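Local coordinates for putative P450-like enzyme (Streptomyces himastatinicus ATCC 53653, PDB 5Z9J), which binds haem as a member of the cytochrome P450 family and probably acts as a monooxygenase in microbial secondary metabolism, at residues 61-66 against 173-178; 192-197 against 222-227. All coordinates share one frame; numbering follows the deposited sequence.

Both contacts use the long helix 172-202, whose start takes part in contact 1 and whose later turns take part in contact 2; their centres lie about 25 Å apart. Contact 1 lies at the surface, where the loop 61-66 rests on the helix through apolar touches and an amide beside a proline. Contact 2 is partly buried and joins two helices, the second being the start of helix 224-238. There a buried pair, Trp193 and Ile227, lies on the inner side, while histidine and aspartate meet farther out. Contact 1 is thus held by van der Waals packing, whereas contact 2 adds a weak polar link.

Contact 1. Residues 61-66 against 173-178; sequences LDPIKL and LEQEEE
Ile64 reaches across to the flank of Glu176, and this is the tightly packed part of the contact. Its CD1 methyl comes within 3.7 Å of Glu176 CB, and it lies 3.8 Å from Glu176 CG, against the aliphatic root of a charged side chain. The isoleucine gets there because CD1 stands anti to CA (chi2 174°), which extends the branch out toward the helix. The same side chain also touches Val172 and Leu179 of the helix, so Ile64 is flanked by further apolar side chains of the same helix. Glu176 makes room by bending at chi2 (-81°), which carries its carboxylate away from the loop and leaves only methylene carbons for Ile64 to meet.

In the cytochrome P450 fold, segment 61-66 belongs to the region between helices B and C, and residues 173-178 form the early turns of helix G. The contact therefore ties the B-C loop to the beginning of helix G at the protein surface, away from the haem.

On its other side the contact is looser and more polar. Gln175 extends toward the loop and crosses Pro63 at about a right angle, with Gln175 OE1 3.8 Å from Pro63 CD and Gln175 NE2 4.1 Å from Pro63 CG. The amide thus spans the outer carbons of the proline ring without gripping them. Beyond the proline, Asp62 OD1 stands 4.2 Å from Gln175 OE1, with the carboxylate and amide planes turned 84° apart. Two oxygens facing each other offer little attraction, and the amide finds its partner elsewhere: NE2 donates a weak hydrogen bond to the Glu170 carbonyl oxygen, which leaves OE1 turned toward Asp62 and Pro63.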
loop_
_atom_site.group_PDB
_atom_site.type_symbol
_atom_site.label_atom_id
_atom_site.label_comp_id
_atom_site.label_asym_id
_atom_site.label_seq_id
_atom_site.Cartn_x
_atom_site.Cartn_y
_atom_site.Cartn_z
ATOM N N LEU A 61 5.119 -1.061 21.618
ATOM C CA LEU A 61 6.171 -0.196 22.170
ATOM C C LEU A 61 5.666 1.184 22.566
ATOM O O LEU A 61 6.402 1.976 23.144
ATOM C CB LEU A 61 7.297 -0.006 21.155
ATOM C CG LEU A 61 7.933 -1.223 20.490
ATOM C CD1 LEU A 61 9.136 -0.785 19.638
ATOM C CD2 LEU A 61 8.347 -2.246 21.520
ATOM N N ASP A 62 4.400 1.470 22.278
ATOM C CA ASP A 62 3.865 2.796 22.550
ATOM C C ASP A 62 3.547 2.902 24.025
ATOM O O ASP A 62 3.024 1.951 24.611
ATOM C CB ASP A 62 2.603 3.060 21.719
ATOM C CG ASP A 62 2.886 3.212 20.230
ATOM O OD1 ASP A 62 4.048 3.470 19.866
ATOM O OD2 ASP A 62 1.923 3.079 19.417
ATOM N N PRO A 63 3.835 4.061 24.635
ATOM C CA PRO A 63 3.510 4.239 26.046
ATOM C C PRO A 63 1.990 4.266 26.221
ATOM O O PRO A 63 1.520 3.953 27.319
ATOM C CB PRO A 63 4.142 5.593 26.400
ATOM C CG PRO A 63 4.241 6.304 25.133
ATOM C CD PRO A 63 4.438 5.267 24.054
ATOM N N ILE A 64 1.252 4.663 25.176
ATOM C CA ILE A 64 -0.227 4.658 25.219
ATOM C C ILE A 64 -0.727 3.831 24.041
ATOM O O ILE A 64 -0.277 4.003 22.925
ATOM C CB ILE A 64 -0.831 6.074 25.156
ATOM C CG1 ILE A 64 -0.369 6.911 26.346
ATOM C CG2 ILE A 64 -2.347 6.019 25.107
ATOM C CD1 ILE A 64 -0.808 8.364 26.266
ATOM N N LYS A 65 -1.658 2.935 24.305
ATOM C CA LYS A 65 -2.047 1.917 23.341
ATOM C C LYS A 65 -3.552 1.834 23.196
ATOM O O LYS A 65 -4.275 2.221 24.112
ATOM C CB LYS A 65 -1.542 0.542 23.791
ATOM C CG LYS A 65 -0.097 0.504 24.225
ATOM C CD LYS A 65 0.329 -0.924 24.466
ATOM C CE LYS A 65 1.717 -0.955 25.028
ATOM N NZ LYS A 65 2.121 -2.349 25.355
ATOM N N LEU A 66 -4.022 1.267 22.094
ATOM C CA LEU A 66 -5.428 0.906 22.043
ATOM C C LEU A 66 -5.641 -0.459 22.656
ATOM O O LEU A 66 -4.722 -1.294 22.688
ATOM C CB LEU A 66 -5.977 0.891 20.623
ATOM C CG LEU A 66 -6.056 2.219 19.891
ATOM C CD1 LEU A 66 -6.019 2.068 18.371
ATOM C CD2 LEU A 66 -7.332 2.889 20.340
ATOM N N LEU A 173 1.355 13.122 25.152
ATOM C CA LEU A 173 0.033 13.724 25.080
ATOM C C LEU A 173 -0.477 13.859 23.639
ATOM O O LEU A 173 -1.669 13.684 23.374
ATOM C CB LEU A 173 0.033 15.092 25.753
ATOM C CG LEU A 173 -1.373 15.604 26.061
ATOM C CD1 LEU A 173 -2.255 14.457 26.565
ATOM C CD2 LEU A 173 -1.284 16.687 27.107
ATOM N N GLU A 174 0.416 14.213 22.717
ATOM C CA GLU A 174 0.048 14.288 21.310
ATOM C C GLU A 174 -0.336 12.904 20.805
ATOM O O GLU A 174 -1.242 12.748 19.969
ATOM C CB GLU A 174 1.189 14.859 20.476
ATOM C CG GLU A 174 1.425 16.350 20.684
ATOM C CD GLU A 174 2.766 16.804 20.142
ATOM O OE1 GLU A 174 3.719 15.998 20.143
ATOM O OE2 GLU A 174 2.859 17.965 19.699
ATOM N N GLN A 175 0.388 11.902 21.291
ATOM C CA GLN A 175 0.092 10.515 20.964
ATOM C C GLN A 175 -1.274 10.134 21.505
ATOM O O GLN A 175 -2.005 9.387 20.867
ATOM C CB GLN A 175 1.149 9.569 21.533
ATOM C CG GLN A 175 2.476 9.611 20.824
ATOM C CD GLN A 175 3.427 8.576 21.385
ATOM O OE1 GLN A 175 3.244 7.371 21.179
ATOM N NE2 GLN A 175 4.428 9.032 22.133
ATOM N N GLU A 176 -1.624 10.652 22.675
ATOM C CA GLU A 176 -2.930 10.358 23.246
ATOM C C GLU A 176 -4.014 11.004 22.397
ATOM O O GLU A 176 -5.053 10.395 22.144
ATOM C CB GLU A 176 -3.022 10.845 24.688
ATOM C CG GLU A 176 -4.059 10.135 25.519
ATOM C CD GLU A 176 -5.447 10.677 25.297
ATOM O OE1 GLU A 176 -5.568 11.765 24.700
ATOM O OE2 GLU A 176 -6.414 10.039 25.763
ATOM N N GLU A 177 -3.748 12.224 21.928
ATOM C CA GLU A 177 -4.701 12.980 21.093
ATOM C C GLU A 177 -4.970 12.261 19.756
ATOM O O GLU A 177 -6.127 12.094 19.343
ATOM C CB GLU A 177 -4.192 14.412 20.857
ATOM N N GLU A 178 -3.902 11.845 19.091
ATOM C CA GLU A 178 -4.022 11.100 17.862
ATOM C C GLU A 178 -4.764 9.785 18.112
ATOM O O GLU A 178 -5.654 9.393 17.343
ATOM C CB GLU A 178 -2.638 10.817 17.263
#

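Contact 2. Residues 192-197 against 222-227; sequences YWHERA and LNDSQI
Trp193 meets Ile227 through the base of its side chain, with Trp193 CB 4.3 Å from Ile227 CG2, while the indole runs on along helix 224-238 to touch Ser228 and Ala231. One indole face is covered by the preceding residue: Tyr192 CD2 sits over its centre, 3.7 Å above the plane.

His194, one residue on and exposed, carries the polar side of the contact. Its ring stands anti to the backbone N (chi1 172°), a setting that brings ND1 up to the carboxylate of Asp224. The ND1 proton makes a weak but fairly straight hydrogen bond to Asp224 OD1 (3.4 Å, 164°), with that oxygen in the ring plane at its edge. Asp224 OD2 lies nearer to His194 ND1, at 3.0 Å, but obliquely to the ring, whose plane is 71° from that of the carboxylate.

In P450 terms this is helix G packing on the N-terminal end of helix I, which begins with a capping box: Gln226 N donates to Asn223 OD1 (2.7 Å), and Asn223 N to Gln226 OE1. Asp224 occupies the first turn, where its negative charge is probably favoured by the helix dipole. Replacing Asp224 by an alanine removes the carboxylate, and is likely to leave His194 ND1 without this weak partner and the imidazole more able to turn.

A turn further along, the methyl of Ala197 faces the second helix, its CB 4.6 Å from Ile227 CD1, and also touches Val213 of helix 208-214.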
loop_
_atom_site.group_PDB
_atom_site.type_symbol
_atom_site.label_atom_id
_atom_site.label_comp_id
_atom_site.label_asym_id
_atom_site.label_seq_id
_atom_site.Cartn_x
_atom_site.Cartn_y
_atom_site.Cartn_z
ATOM N N TYR A 192 -20.395 0.885 11.170
ATOM C CA TYR A 192 -20.720 0.741 9.764
ATOM C C TYR A 192 -20.708 -0.717 9.339
ATOM O O TYR A 192 -21.734 -1.242 8.849
ATOM C CB TYR A 192 -19.745 1.522 8.899
ATOM C CG TYR A 192 -19.972 1.301 7.434
ATOM C CD1 TYR A 192 -20.951 2.011 6.762
ATOM C CD2 TYR A 192 -19.204 0.383 6.714
ATOM C CE1 TYR A 192 -21.176 1.828 5.418
ATOM C CE2 TYR A 192 -19.420 0.189 5.363
ATOM C CZ TYR A 192 -20.414 0.920 4.724
ATOM O OH TYR A 192 -20.656 0.759 3.386
ATOM N N TRP A 193 -19.576 -1.389 9.586
ATOM C CA TRP A 193 -19.460 -2.791 9.194
ATOM C C TRP A 193 -20.505 -3.634 9.938
ATOM O O TRP A 193 -21.001 -4.611 9.390
ATOM C CB TRP A 193 -18.043 -3.292 9.409
ATOM C CG TRP A 193 -17.118 -2.579 8.463
ATOM C CD1 TRP A 193 -16.130 -1.734 8.801
ATOM C CD2 TRP A 193 -17.113 -2.650 7.016
ATOM N NE1 TRP A 193 -15.504 -1.251 7.672
ATOM C CE2 TRP A 193 -16.081 -1.802 6.565
ATOM C CE3 TRP A 193 -17.882 -3.337 6.071
ATOM C CZ2 TRP A 193 -15.785 -1.623 5.209
ATOM C CZ3 TRP A 193 -17.595 -3.153 4.717
ATOM C CH2 TRP A 193 -16.542 -2.314 4.304
ATOM N N HIS A 194 -20.892 -3.220 11.138
ATOM C CA HIS A 194 -21.963 -3.918 11.847
ATOM C C HIS A 194 -23.221 -3.987 10.999
ATOM O O HIS A 194 -23.838 -5.036 10.889
ATOM C CB HIS A 194 -22.302 -3.216 13.150
ATOM C CG HIS A 194 -23.515 -3.776 13.843
ATOM N ND1 HIS A 194 -23.565 -5.055 14.353
ATOM C CD2 HIS A 194 -24.739 -3.238 14.063
ATOM C CE1 HIS A 194 -24.764 -5.276 14.878
ATOM N NE2 HIS A 194 -25.490 -4.185 14.722
ATOM N N GLU A 195 -23.579 -2.890 10.349
ATOM C CA GLU A 195 -24.796 -2.887 9.544
ATOM C C GLU A 195 -24.607 -3.601 8.202
ATOM O O GLU A 195 -25.552 -4.194 7.672
ATOM C CB GLU A 195 -25.268 -1.452 9.305
ATOM N N ARG A 196 -23.392 -3.603 7.670
ATOM C CA ARG A 196 -23.153 -4.370 6.453
ATOM C C ARG A 196 -23.196 -5.853 6.741
ATOM O O ARG A 196 -23.673 -6.630 5.927
ATOM C CB ARG A 196 -21.825 -3.978 5.804
ATOM C CG ARG A 196 -21.724 -2.493 5.530
ATOM C CD ARG A 196 -22.928 -2.051 4.679
ATOM N NE ARG A 196 -23.072 -2.845 3.453
ATOM C CZ ARG A 196 -24.129 -2.793 2.648
ATOM N NH1 ARG A 196 -25.125 -1.968 2.933
ATOM N NH2 ARG A 196 -24.188 -3.549 1.553
ATOM N N ALA A 197 -22.726 -6.247 7.917
ATOM C CA ALA A 197 -22.830 -7.644 8.326
ATOM C C ALA A 197 -24.305 -8.068 8.447
ATOM O O ALA A 197 -24.725 -9.063 7.852
ATOM C CB ALA A 197 -22.146 -7.861 9.660
ATOM N N LEU A 222 -16.707 -14.335 13.405
ATOM C CA LEU A 222 -16.075 -13.056 13.681
ATOM C C LEU A 222 -17.067 -12.048 14.199
ATOM O O LEU A 222 -18.233 -12.030 13.814
ATOM C CB LEU A 222 -15.398 -12.472 12.435
ATOM C CG LEU A 222 -14.229 -13.224 11.798
ATOM C CD1 LEU A 222 -14.640 -14.557 11.242
ATOM C CD2 LEU A 222 -13.586 -12.381 10.691
ATOM N N ASN A 223 -16.566 -11.195 15.076
ATOM C CA ASN A 223 -17.341 -10.090 15.588
ATOM C C ASN A 223 -17.204 -8.832 14.740
ATOM O O ASN A 223 -16.513 -8.827 13.708
ATOM C CB ASN A 223 -16.956 -9.818 17.047
ATOM C CG ASN A 223 -15.478 -9.557 17.233
ATOM O OD1 ASN A 223 -14.836 -8.856 16.448
ATOM N ND2 ASN A 223 -14.931 -10.107 18.307
ATOM N N ASP A 224 -17.854 -7.762 15.185
ATOM C CA ASP A 224 -17.903 -6.554 14.394
ATOM C C ASP A 224 -16.527 -5.952 14.299
ATOM O O ASP A 224 -16.156 -5.439 13.244
ATOM C CB ASP A 224 -18.847 -5.536 15.017
ATOM C CG ASP A 224 -20.287 -5.974 14.996
ATOM O OD1 ASP A 224 -20.668 -6.765 14.113
ATOM O OD2 ASP A 224 -21.028 -5.540 15.901
ATOM N N SER A 225 -15.756 -6.066 15.375
ATOM C CA SER A 225 -14.431 -5.465 15.397
ATOM C C SER A 225 -13.461 -6.227 14.468
ATOM O O SER A 225 -12.670 -5.634 13.729
ATOM C CB SER A 225 -13.906 -5.403 16.842
ATOM O OG SER A 225 -12.655 -4.741 16.902
ATOM N N GLN A 226 -13.563 -7.546 14.449
ATOM C CA GLN A 226 -12.735 -8.319 13.541
ATOM C C GLN A 226 -13.067 -8.020 12.077
ATOM O O GLN A 226 -12.164 -7.817 11.254
ATOM C CB GLN A 226 -12.897 -9.801 13.826
ATOM C CG GLN A 226 -12.294 -10.190 15.170
ATOM C CD GLN A 226 -12.520 -11.646 15.531
ATOM O OE1 GLN A 226 -13.663 -12.121 15.598
ATOM N NE2 GLN A 226 -11.423 -12.376 15.733
ATOM N N ILE A 227 -14.354 -8.024 11.749
ATOM C CA ILE A 227 -14.794 -7.728 10.397
ATOM C C ILE A 227 -14.431 -6.303 9.992
ATOM O O ILE A 227 -13.959 -6.075 8.890
ATOM C CB ILE A 227 -16.295 -7.970 10.278
ATOM C CG1 ILE A 227 -16.549 -9.474 10.382
ATOM C CG2 ILE A 227 -16.869 -7.367 8.966
ATOM C CD1 ILE A 227 -18.012 -9.874 10.328
#